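Local coordinates for protein similar to yteR (Bacilus subtilis) (Clostridium acetobutylicum, PDB 4WU0) that probably acts as a family 105 glycoside hydrolase on unsaturated rhamnogalacturonan fragments released from pectin, at residues 74-84 / 131-142; 242-250 / 261-271. All blocks are in the same frame, centred on the assembly; numbering follows the deposited sequence.

Interaction 1: residues 74-84 / 131-142; sequences IDHLNNGKILI and GLYMGATFYAKY
Lys81 NZ is gripped by three groups. It donates to Tyr133 O, the NZ–O distance being 2.8 Å, and to Asn78 OD1, again with NZ–OD1 at 2.8 Å; the two carbonyls are met differently, since the amine lies in the plane of the Asn78 amide but well above that of the Tyr133 peptide. The third partner is the Tyr133 ring, whose centroid is 3.2 Å from Lys81 NZ and only 12° off the ring normal, a centred cation-pi contact. An all-extended chain beyond CG carries the amine this far, laying Lys81 as a knob among Tyr133, Thr137, Phe138 and Lys141. Two carbonyl oxygens and an aromatic face would favour a charged amine in this buried place. Asn78, with CG anti to its own backbone N (chi1 -165°), sends OD1 to Lys81, while its ND2 donates to a water that also bonds Tyr133 OH and to Tyr25 O. Thus the lysine's partners are themselves held together.

Beyond this polar cluster, side chains press on the glycine backbone of the other segment. Gly80 CA lies 3.5 Å from Phe138 CE1, and Ile74 CG1 is 3.7 Å from Gly135 CA, so glycines on both sides allow the approach. Leu77 O stands over one face of the Phe138 ring, 3.5 Å from CG. Met134, bent at chi2, sets SD 3.8 Å from Asn78 CB.

The short axes of helices 80-84 and 131-142 run 9.6 Å apart at 19°, nearly parallel, consistent with neighbours in one layer of the (alpha/alpha)6 barrel known for this clan. Helix 25-41 borders the contact through Tyr25 and Leu29, helix 199-215 packs on Tyr133 and Met134, and helix 152-166 covers the back of helix 129-146.

Interaction 2: residues 242-250 / 261-271; sequences DNASKVWYQ and YLEASGSSMIV
Trp248 and Ser267 form the tight part of this contact. The backbone N of Trp248 donates to Ser267 OG across 2.9 Å, and that hydroxyl in turn donates a hydrogen bond to Glu263 O, 2.8 Å from OG, so one buried serine oxygen both accepts from the loop and donates along its helix. Ile270 lies against the indole: its CG2 is 3.7 Å from the centroid of the six-membered ring and 12° off the normal, a CH-pi contact over the face, while Val271 CG2 meets the same ring system at its edge. Trp248 NE1 is satisfied outside the contact, by Leu237 O.

Next to this core the backbones join in a single antiparallel beta bridge, with Tyr249 and Leu262 as its non-hydrogen-bonded pair. Glu263 N donates to Trp248 O at 3.0 Å, and Gln250 N to Tyr261 O at 2.8 Å, both with N-H...O angles of 167°. The bridge ends where helix 264-279 begins, and Glu263 is the N-cap: its OE1 accepts from Gly266 N, 2.8 Å away, and its OE2 from both the N and OG of Ser265. A water donating to Glu263 OE1 and Gln250 OE1 ties the cap to the loop, whose Gln250 NE2 is taken by Tyr335 O.

Solvent reaches the contact round Tyr249, Leu262 and Tyr261, each partly exposed; even so Leu262 CD2 is centred over the Tyr249 ring, 3.6 Å from its centroid. Leu262 CD1 rests against Ser245, whose backbone N closes an Asx motif on Asp242 OD2 and whose OG donates to the same oxygen. The CB of Tyr261 points away from the loop, but CG between its backbone N and carbonyl carbon (chi1 63°) brings the ring back alongside Gln250, whose CB is 3.9 Å from the ring centroid.

From the N terminus, interaction 1 comes first: residues 74-84, leading into helix 80-90, are met by helix 129-146 after 46 residues that include helix 93-108 and strand 126-128. Interaction 2 opens only later, beyond helix 223-240, and closes a short connection of ten residues without helix or strand, fastening the loop to helix 264-279. The two are in series, neither nested nor crossed, and lie on opposite sides of the chain's centre. The centres of interaction 1 and interaction 2 are about 25 Å apart. The nearest atoms of interaction 1 and interaction 2 are about 7 Å apart. Helix 199-215 stands between them: Trp204 and Met207 touch Tyr133 of interaction 1 and Met269 of interaction 2.

Interaction 1: residues 74-84 / 131-142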
loop_
_atom_site.group_PDB
_atom_site.type_symbol
_atom_site.label_atom_id
_atom_site.label_comp_id
_atom_site.label_asym_id
_atom_site.label_seq_id
_atom_site.Cartn_x
_atom_site.Cartn_y
_atom_site.Cartn_z
ATOM N N ILE A 74 -1.662 12.683 -4.038
ATOM C CA ILE A 74 -0.557 11.878 -3.539
ATOM C C ILE A 74 -0.523 10.477 -4.176
ATOM O O ILE A 74 0.561 9.888 -4.308
ATOM C CB ILE A 74 -0.554 11.789 -1.984
ATOM C CG1 ILE A 74 0.844 11.512 -1.442
ATOM C CG2 ILE A 74 -1.538 10.748 -1.475
ATOM C CD1 ILE A 74 1.749 12.701 -1.485
ATOM N N ASP A 75 -1.681 9.972 -4.580
ATOM C CA ASP A 75 -1.781 8.648 -5.222
ATOM C C ASP A 75 -0.920 8.580 -6.456
ATOM O O ASP A 75 -0.415 7.504 -6.804
ATOM C CB ASP A 75 -3.203 8.283 -5.657
ATOM C CG ASP A 75 -4.131 7.998 -4.512
ATOM O OD1 ASP A 75 -3.669 7.741 -3.388
ATOM O OD2 ASP A 75 -5.351 8.034 -4.738
ATOM N N HIS A 76 -0.776 9.713 -7.142
ATOM C CA HIS A 76 -0.043 9.764 -8.406
ATOM C C HIS A 76 1.460 9.555 -8.274
ATOM O O HIS A 76 2.137 9.400 -9.289
ATOM C CB HIS A 76 -0.287 11.099 -9.100
ATOM C CG HIS A 76 -1.617 11.187 -9.756
ATOM N ND1 HIS A 76 -2.538 10.167 -9.693
ATOM C CD2 HIS A 76 -2.180 12.155 -10.511
ATOM C CE1 HIS A 76 -3.616 10.509 -10.378
ATOM N NE2 HIS A 76 -3.421 11.707 -10.885
ATOM N N LEU A 77 1.989 9.522 -7.051
ATOM C CA LEU A 77 3.405 9.242 -6.831
ATOM C C LEU A 77 3.737 7.754 -6.751
ATOM O O LEU A 77 4.882 7.362 -6.942
ATOM C CB LEU A 77 3.910 9.950 -5.571
ATOM C CG LEU A 77 3.755 11.467 -5.622
ATOM C CD1 LEU A 77 4.304 12.063 -4.341
ATOM C CD2 LEU A 77 4.445 12.096 -6.826
ATOM N N ASN A 78 2.754 6.920 -6.453
ATOM C CA ASN A 78 3.078 5.531 -6.168
ATOM C C ASN A 78 3.780 4.814 -7.322
ATOM O O ASN A 78 4.666 3.999 -7.101
ATOM C CB ASN A 78 1.858 4.724 -5.802
ATOM C CG ASN A 78 2.249 3.399 -5.170
ATOM O OD1 ASN A 78 2.909 3.383 -4.140
ATOM N ND2 ASN A 78 1.910 2.297 -5.806
ATOM N N ASN A 79 3.360 5.110 -8.544
ATOM C CA ASN A 79 3.896 4.439 -9.719
ATOM C C ASN A 79 5.348 4.847 -10.014
ATOM O O ASN A 79 6.001 4.249 -10.843
ATOM C CB ASN A 79 2.991 4.678 -10.925
ATOM C CG ASN A 79 1.687 3.933 -10.840
ATOM O OD1 ASN A 79 1.505 3.033 -10.018
ATOM N ND2 ASN A 79 0.759 4.291 -11.709
ATOM N N GLY A 80 5.868 5.836 -9.293
ATOM C CA GLY A 80 7.280 6.108 -9.353
ATOM C C GLY A 80 8.146 4.958 -8.845
ATOM O O GLY A 80 9.303 4.821 -9.229
ATOM N N LYS A 81 7.618 4.141 -7.944
ATOM C CA LYS A 81 8.390 3.025 -7.419
ATOM C C LYS A 81 8.763 2.043 -8.520
ATOM O O LYS A 81 9.928 1.662 -8.632
ATOM C CB LYS A 81 7.630 2.312 -6.320
ATOM C CG LYS A 81 7.290 3.203 -5.144
ATOM C CD LYS A 81 6.275 2.516 -4.271
ATOM C CE LYS A 81 5.891 3.342 -3.070
ATOM N NZ LYS A 81 4.874 2.598 -2.255
ATOM N N ILE A 82 7.795 1.615 -9.338
ATOM C CA ILE A 82 8.165 0.744 -10.454
ATOM C C ILE A 82 9.109 1.441 -11.434
ATOM O O ILE A 82 9.946 0.782 -12.058
ATOM C CB ILE A 82 6.936 0.117 -11.159
ATOM C CG1 ILE A 82 7.360 -1.030 -12.094
ATOM C CG2 ILE A 82 6.108 1.137 -11.881
ATOM C CD1 ILE A 82 7.857 -2.304 -11.383
ATOM N N LEU A 83 8.979 2.756 -11.602
ATOM C CA LEU A 83 9.900 3.483 -12.469
ATOM C C LEU A 83 11.348 3.426 -11.963
ATOM O O LEU A 83 12.278 3.332 -12.772
ATOM C CB LEU A 83 9.466 4.934 -12.657
ATOM C CG LEU A 83 8.140 5.165 -13.387
ATOM C CD1 LEU A 83 7.829 6.666 -13.424
ATOM C CD2 LEU A 83 8.201 4.615 -14.793
ATOM N N ILE A 84 11.544 3.467 -10.644
ATOM C CA ILE A 84 12.875 3.281 -10.078
ATOM C C ILE A 84 13.418 1.922 -10.466
ATOM O O ILE A 84 14.575 1.792 -10.890
ATOM C CB ILE A 84 12.890 3.494 -8.554
ATOM C CG1 ILE A 84 12.541 4.944 -8.246
ATOM C CG2 ILE A 84 14.262 3.160 -7.955
ATOM C CD1 ILE A 84 12.281 5.229 -6.776
ATOM N N GLY A 131 -2.042 7.436 1.875
ATOM C CA GLY A 131 -1.041 8.335 1.340
ATOM C C GLY A 131 0.375 8.103 1.812
ATOM O O GLY A 131 1.327 8.460 1.128
ATOM N N LEU A 132 0.529 7.548 3.014
ATOM C CA LEU A 132 1.852 7.249 3.519
ATOM C C LEU A 132 2.553 6.229 2.650
ATOM O O LEU A 132 3.770 6.257 2.528
ATOM C CB LEU A 132 1.785 6.758 4.969
ATOM C CG LEU A 132 1.725 7.872 6.017
ATOM C CD1 LEU A 132 3.032 8.643 6.050
ATOM C CD2 LEU A 132 0.541 8.806 5.787
ATOM N N TYR A 133 1.792 5.327 2.042
ATOM C CA TYR A 133 2.365 4.326 1.148
ATOM C C TYR A 133 2.645 4.941 -0.214
ATOM O O TYR A 133 3.694 4.679 -0.805
ATOM C CB TYR A 133 1.407 3.148 0.961
ATOM C CG TYR A 133 1.992 2.042 0.120
ATOM C CD1 TYR A 133 2.967 1.209 0.630
ATOM C CD2 TYR A 133 1.587 1.843 -1.187
ATOM C CE1 TYR A 133 3.489 0.209 -0.132
ATOM C CE2 TYR A 133 2.107 0.837 -1.957
ATOM C CZ TYR A 133 3.050 0.012 -1.429
ATOM O OH TYR A 133 3.567 -1.022 -2.193
ATOM N N MET A 134 1.719 5.764 -0.713
ATOM C CA MET A 134 1.857 6.310 -2.070
ATOM C C MET A 134 2.954 7.360 -2.177
ATOM O O MET A 134 3.620 7.487 -3.216
ATOM C CB MET A 134 0.558 6.959 -2.542
ATOM C CG MET A 134 -0.700 6.157 -2.262
ATOM S SD MET A 134 -0.661 4.530 -2.983
ATOM C CE MET A 134 -2.159 3.850 -2.233
ATOM N N GLY A 135 3.068 8.167 -1.132
ATOM C CA GLY A 135 3.844 9.399 -1.168
ATOM C C GLY A 135 5.139 9.289 -0.403
ATOM O O GLY A 135 6.180 9.169 -1.002
ATOM N N ALA A 136 5.047 9.316 0.921
ATOM C CA ALA A 136 6.232 9.231 1.763
ATOM C C ALA A 136 7.112 8.038 1.420
ATOM O O ALA A 136 8.336 8.167 1.377
ATOM C CB ALA A 136 5.830 9.177 3.215
ATOM N N THR A 137 6.504 6.878 1.164
ATOM C CA THR A 137 7.273 5.679 0.839
ATOM C C THR A 137 7.964 5.770 -0.532
ATOM O O THR A 137 9.100 5.316 -0.692
ATOM C CB THR A 137 6.406 4.388 0.953
ATOM O OG1 THR A 137 5.865 4.316 2.276
ATOM C CG2 THR A 137 7.188 3.125 0.685
ATOM N N PHE A 138 7.282 6.312 -1.526
ATOM C CA PHE A 138 7.925 6.546 -2.804
ATOM C C PHE A 138 9.089 7.517 -2.620
ATOM O O PHE A 138 10.184 7.308 -3.159
ATOM C CB PHE A 138 6.965 7.146 -3.822
ATOM C CG PHE A 138 7.671 7.880 -4.937
ATOM C CD1 PHE A 138 8.412 7.185 -5.873
ATOM C CD2 PHE A 138 7.643 9.264 -5.023
ATOM C CE1 PHE A 138 9.096 7.867 -6.903
ATOM C CE2 PHE A 138 8.310 9.936 -6.045
ATOM C CZ PHE A 138 9.030 9.227 -6.986
ATOM N N TYR A 139 8.841 8.580 -1.856
ATOM C CA TYR A 139 9.853 9.605 -1.623
ATOM C C TYR A 139 11.091 8.957 -0.981
ATOM O O TYR A 139 12.216 9.233 -1.368
ATOM C CB TYR A 139 9.252 10.733 -0.759
ATOM C CG TYR A 139 10.086 11.971 -0.577
ATOM C CD1 TYR A 139 11.189 12.234 -1.379
ATOM C CD2 TYR A 139 9.735 12.913 0.382
ATOM C CE1 TYR A 139 11.934 13.365 -1.190
ATOM C CE2 TYR A 139 10.476 14.044 0.568
ATOM C CZ TYR A 139 11.571 14.269 -0.216
ATOM O OH TYR A 139 12.314 15.417 -0.012
ATOM N N ALA A 140 10.886 8.042 -0.037
ATOM C CA ALA A 140 12.012 7.336 0.571
ATOM C C ALA A 140 12.813 6.527 -0.440
ATOM O O ALA A 140 14.043 6.546 -0.435
ATOM C CB ALA A 140 11.521 6.427 1.710
ATOM N N LYS A 141 12.119 5.785 -1.302
ATOM C CA LYS A 141 12.808 5.018 -2.334
ATOM C C LYS A 141 13.551 5.942 -3.291
ATOM O O LYS A 141 14.649 5.630 -3.729
ATOM C CB LYS A 141 11.827 4.099 -3.059
ATOM C CG LYS A 141 11.254 3.029 -2.112
ATOM C CD LYS A 141 10.196 2.180 -2.758
ATOM C CE LYS A 141 9.842 0.987 -1.863
ATOM N NZ LYS A 141 10.973 0.011 -1.740
ATOM N N TYR A 142 12.958 7.089 -3.604
ATOM C CA TYR A 142 13.587 8.034 -4.502
ATOM C C TYR A 142 14.868 8.578 -3.863
ATOM O O TYR A 142 15.913 8.658 -4.507
ATOM C CB TYR A 142 12.627 9.182 -4.810
ATOM C CG TYR A 142 13.140 10.130 -5.861
ATOM C CD1 TYR A 142 14.003 11.156 -5.523
ATOM C CD2 TYR A 142 12.781 9.991 -7.187
ATOM C CE1 TYR A 142 14.490 12.020 -6.481
ATOM C CE2 TYR A 142 13.255 10.843 -8.131
ATOM C CZ TYR A 142 14.126 11.836 -7.789
ATOM O OH TYR A 142 14.596 12.690 -8.764
HETATM O O HOH W 1 3.645 -0.041 -4.850
#

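Interaction 2: residues 242-250 / 261-271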
loop_
_atom_site.group_PDB
_atom_site.type_symbol
_atom_site.label_atom_id
_atom_site.label_comp_id
_atom_site.label_asym_id
_atom_site.label_seq_id
_atom_site.Cartn_x
_atom_site.Cartn_y
_atom_site.Cartn_z
ATOM N N ASP A 242 -8.963 -12.634 12.687
ATOM C CA ASP A 242 -10.043 -13.623 12.822
ATOM C C ASP A 242 -9.451 -14.980 13.217
ATOM O O ASP A 242 -8.534 -15.491 12.565
ATOM C CB ASP A 242 -10.819 -13.727 11.522
ATOM C CG ASP A 242 -11.972 -14.719 11.605
ATOM O OD1 ASP A 242 -12.817 -14.540 12.509
ATOM O OD2 ASP A 242 -12.012 -15.681 10.787
ATOM N N ASN A 243 -9.956 -15.561 14.297
ATOM C CA ASN A 243 -9.375 -16.793 14.822
ATOM C C ASN A 243 -9.524 -17.987 13.882
ATOM O O ASN A 243 -8.618 -18.784 13.738
ATOM C CB ASN A 243 -9.997 -17.175 16.161
ATOM C CG ASN A 243 -9.321 -18.378 16.771
ATOM O OD1 ASN A 243 -8.095 -18.410 16.893
ATOM N ND2 ASN A 243 -10.104 -19.398 17.105
ATOM N N ALA A 244 -10.680 -18.119 13.257
ATOM C CA ALA A 244 -10.940 -19.282 12.415
ATOM C C ALA A 244 -10.137 -19.218 11.112
ATOM O O ALA A 244 -9.480 -20.172 10.730
ATOM C CB ALA A 244 -12.421 -19.382 12.124
ATOM N N SER A 245 -10.168 -18.076 10.440
ATOM C CA SER A 245 -9.570 -17.942 9.116
ATOM C C SER A 245 -8.104 -17.504 9.133
ATOM O O SER A 245 -7.375 -17.741 8.177
ATOM C CB SER A 245 -10.353 -16.925 8.311
ATOM O OG SER A 245 -10.175 -15.623 8.837
ATOM N N LYS A 246 -7.708 -16.837 10.213
ATOM C CA LYS A 246 -6.374 -16.240 10.355
ATOM C C LYS A 246 -6.139 -15.022 9.476
ATOM O O LYS A 246 -4.990 -14.612 9.307
ATOM C CB LYS A 246 -5.251 -17.273 10.150
ATOM C CG LYS A 246 -5.404 -18.499 11.028
ATOM C CD LYS A 246 -5.543 -18.149 12.498
ATOM C CE LYS A 246 -5.613 -19.422 13.358
ATOM N NZ LYS A 246 -6.121 -19.172 14.735
ATOM N N VAL A 247 -7.212 -14.432 8.951
ATOM C CA VAL A 247 -7.098 -13.213 8.167
ATOM C C VAL A 247 -7.938 -12.095 8.810
ATOM O O VAL A 247 -8.329 -12.209 9.998
ATOM C CB VAL A 247 -7.365 -13.453 6.658
ATOM C CG1 VAL A 247 -6.445 -14.606 6.161
ATOM C CG2 VAL A 247 -8.818 -13.777 6.358
ATOM N N TRP A 248 -8.164 -11.012 8.063
ATOM C CA TRP A 248 -8.700 -9.787 8.624
ATOM C C TRP A 248 -9.959 -9.291 7.915
ATOM O O TRP A 248 -10.146 -9.530 6.726
ATOM C CB TRP A 248 -7.618 -8.691 8.626
ATOM C CG TRP A 248 -6.590 -8.917 9.698
ATOM C CD1 TRP A 248 -6.600 -8.396 10.949
ATOM C CD2 TRP A 248 -5.408 -9.731 9.611
ATOM N NE1 TRP A 248 -5.525 -8.846 11.654
ATOM C CE2 TRP A 248 -4.773 -9.668 10.867
ATOM C CE3 TRP A 248 -4.837 -10.517 8.602
ATOM C CZ2 TRP A 248 -3.570 -10.354 11.146
ATOM C CZ3 TRP A 248 -3.660 -11.210 8.881
ATOM C CH2 TRP A 248 -3.049 -11.128 10.150
ATOM N N TYR A 249 -10.798 -8.596 8.679
ATOM C CA TYR A 249 -12.045 -8.024 8.187
ATOM C C TYR A 249 -11.891 -6.659 7.552
ATOM O O TYR A 249 -10.966 -5.899 7.868
ATOM C CB TYR A 249 -13.032 -7.888 9.334
ATOM C CG TYR A 249 -13.613 -9.192 9.789
ATOM C CD1 TYR A 249 -14.733 -9.713 9.165
ATOM C CD2 TYR A 249 -13.041 -9.902 10.842
ATOM C CE1 TYR A 249 -15.277 -10.900 9.575
ATOM C CE2 TYR A 249 -13.586 -11.087 11.255
ATOM C CZ TYR A 249 -14.685 -11.588 10.602
ATOM O OH TYR A 249 -15.236 -12.784 11.003
ATOM N N GLN A 250 -12.825 -6.350 6.655
ATOM C CA GLN A 250 -12.961 -5.009 6.070
ATOM C C GLN A 250 -13.014 -3.906 7.129
ATOM O O GLN A 250 -12.270 -2.924 7.036
ATOM C CB GLN A 250 -14.230 -4.987 5.202
ATOM C CG GLN A 250 -14.742 -3.649 4.750
ATOM C CD GLN A 250 -14.015 -3.129 3.524
ATOM O OE1 GLN A 250 -12.867 -3.496 3.273
ATOM N NE2 GLN A 250 -14.652 -2.222 2.793
ATOM N N TYR A 261 -16.970 -8.548 6.427
ATOM C CA TYR A 261 -16.443 -9.659 5.633
ATOM C C TYR A 261 -14.930 -9.671 5.687
ATOM O O TYR A 261 -14.296 -8.618 5.845
ATOM C CB TYR A 261 -16.930 -9.568 4.183
ATOM C CG TYR A 261 -16.486 -8.347 3.413
ATOM C CD1 TYR A 261 -17.179 -7.142 3.499
ATOM C CD2 TYR A 261 -15.383 -8.411 2.565
ATOM C CE1 TYR A 261 -16.780 -6.047 2.774
ATOM C CE2 TYR A 261 -14.977 -7.335 1.839
ATOM C CZ TYR A 261 -15.675 -6.141 1.940
ATOM O OH TYR A 261 -15.259 -5.064 1.214
ATOM N N LEU A 262 -14.370 -10.869 5.548
ATOM C CA LEU A 262 -12.932 -11.040 5.439
ATOM C C LEU A 262 -12.502 -10.487 4.098
ATOM O O LEU A 262 -13.044 -10.873 3.060
ATOM C CB LEU A 262 -12.579 -12.538 5.570
ATOM C CG LEU A 262 -13.044 -13.211 6.857
ATOM C CD1 LEU A 262 -12.778 -14.705 6.808
ATOM C CD2 LEU A 262 -12.354 -12.600 8.065
ATOM N N GLU A 263 -11.531 -9.574 4.117
ATOM C CA GLU A 263 -11.193 -8.801 2.924
ATOM C C GLU A 263 -9.742 -9.048 2.511
ATOM O O GLU A 263 -8.817 -9.030 3.334
ATOM C CB GLU A 263 -11.503 -7.315 3.164
ATOM C CG GLU A 263 -11.489 -6.451 1.911
ATOM C CD GLU A 263 -10.097 -6.061 1.444
ATOM O OE1 GLU A 263 -9.241 -5.826 2.310
ATOM O OE2 GLU A 263 -9.855 -5.952 0.201
ATOM N N ALA A 264 -9.553 -9.287 1.218
ATOM C CA ALA A 264 -8.304 -9.865 0.722
ATOM C C ALA A 264 -7.148 -8.892 0.608
ATOM O O ALA A 264 -5.986 -9.274 0.826
ATOM C CB ALA A 264 -8.542 -10.522 -0.637
ATOM N N SER A 265 -7.418 -7.655 0.195
ATOM C CA SER A 265 -6.315 -6.743 -0.036
ATOM C C SER A 265 -5.660 -6.319 1.281
ATOM O O SER A 265 -4.445 -6.411 1.416
ATOM C CB SER A 265 -6.730 -5.549 -0.902
ATOM O OG SER A 265 -7.571 -4.650 -0.209
ATOM N N GLY A 266 -6.451 -5.888 2.252
ATOM C CA GLY A 266 -5.905 -5.559 3.558
ATOM C C GLY A 266 -5.214 -6.759 4.204
ATOM O O GLY A 266 -4.106 -6.626 4.725
ATOM N N SER A 267 -5.826 -7.940 4.142
ATOM C CA SER A 267 -5.225 -9.134 4.724
ATOM C C SER A 267 -3.882 -9.446 4.083
ATOM O O SER A 267 -2.932 -9.783 4.776
ATOM C CB SER A 267 -6.170 -10.339 4.574
ATOM O OG SER A 267 -7.330 -10.171 5.374
ATOM N N SER A 268 -3.794 -9.335 2.760
ATOM C CA SER A 268 -2.540 -9.625 2.062
ATOM C C SER A 268 -1.442 -8.641 2.446
ATOM O O SER A 268 -0.270 -9.010 2.593
ATOM C CB SER A 268 -2.753 -9.609 0.545
ATOM O OG SER A 268 -3.554 -10.704 0.104
ATOM N N MET A 269 -1.825 -7.376 2.563
ATOM C CA MET A 269 -0.884 -6.315 2.928
ATOM C C MET A 269 -0.331 -6.570 4.321
ATOM O O MET A 269 0.875 -6.401 4.565
ATOM C CB MET A 269 -1.578 -4.971 2.917
ATOM C CG MET A 269 -1.927 -4.476 1.566
ATOM S SD MET A 269 -2.706 -2.859 1.651
ATOM C CE MET A 269 -3.123 -2.670 -0.068
ATOM N N ILE A 270 -1.208 -6.994 5.220
ATOM C CA ILE A 270 -0.807 -7.257 6.608
ATOM C C ILE A 270 0.142 -8.448 6.642
ATOM O O ILE A 270 1.149 -8.434 7.346
ATOM C CB ILE A 270 -2.038 -7.497 7.498
ATOM C CG1 ILE A 270 -2.840 -6.203 7.585
ATOM C CG2 ILE A 270 -1.650 -8.002 8.885
ATOM C CD1 ILE A 270 -4.249 -6.344 8.104
ATOM N N VAL A 271 -0.180 -9.505 5.900
ATOM C CA VAL A 271 0.687 -10.686 5.867
ATOM C C VAL A 271 2.058 -10.352 5.286
ATOM O O VAL A 271 3.084 -10.809 5.782
ATOM C CB VAL A 271 0.012 -11.821 5.066
ATOM C CG1 VAL A 271 0.991 -12.989 4.821
ATOM C CG2 VAL A 271 -1.207 -12.309 5.851
HETATM O O HOH W 2 -10.106 -3.747 4.037
#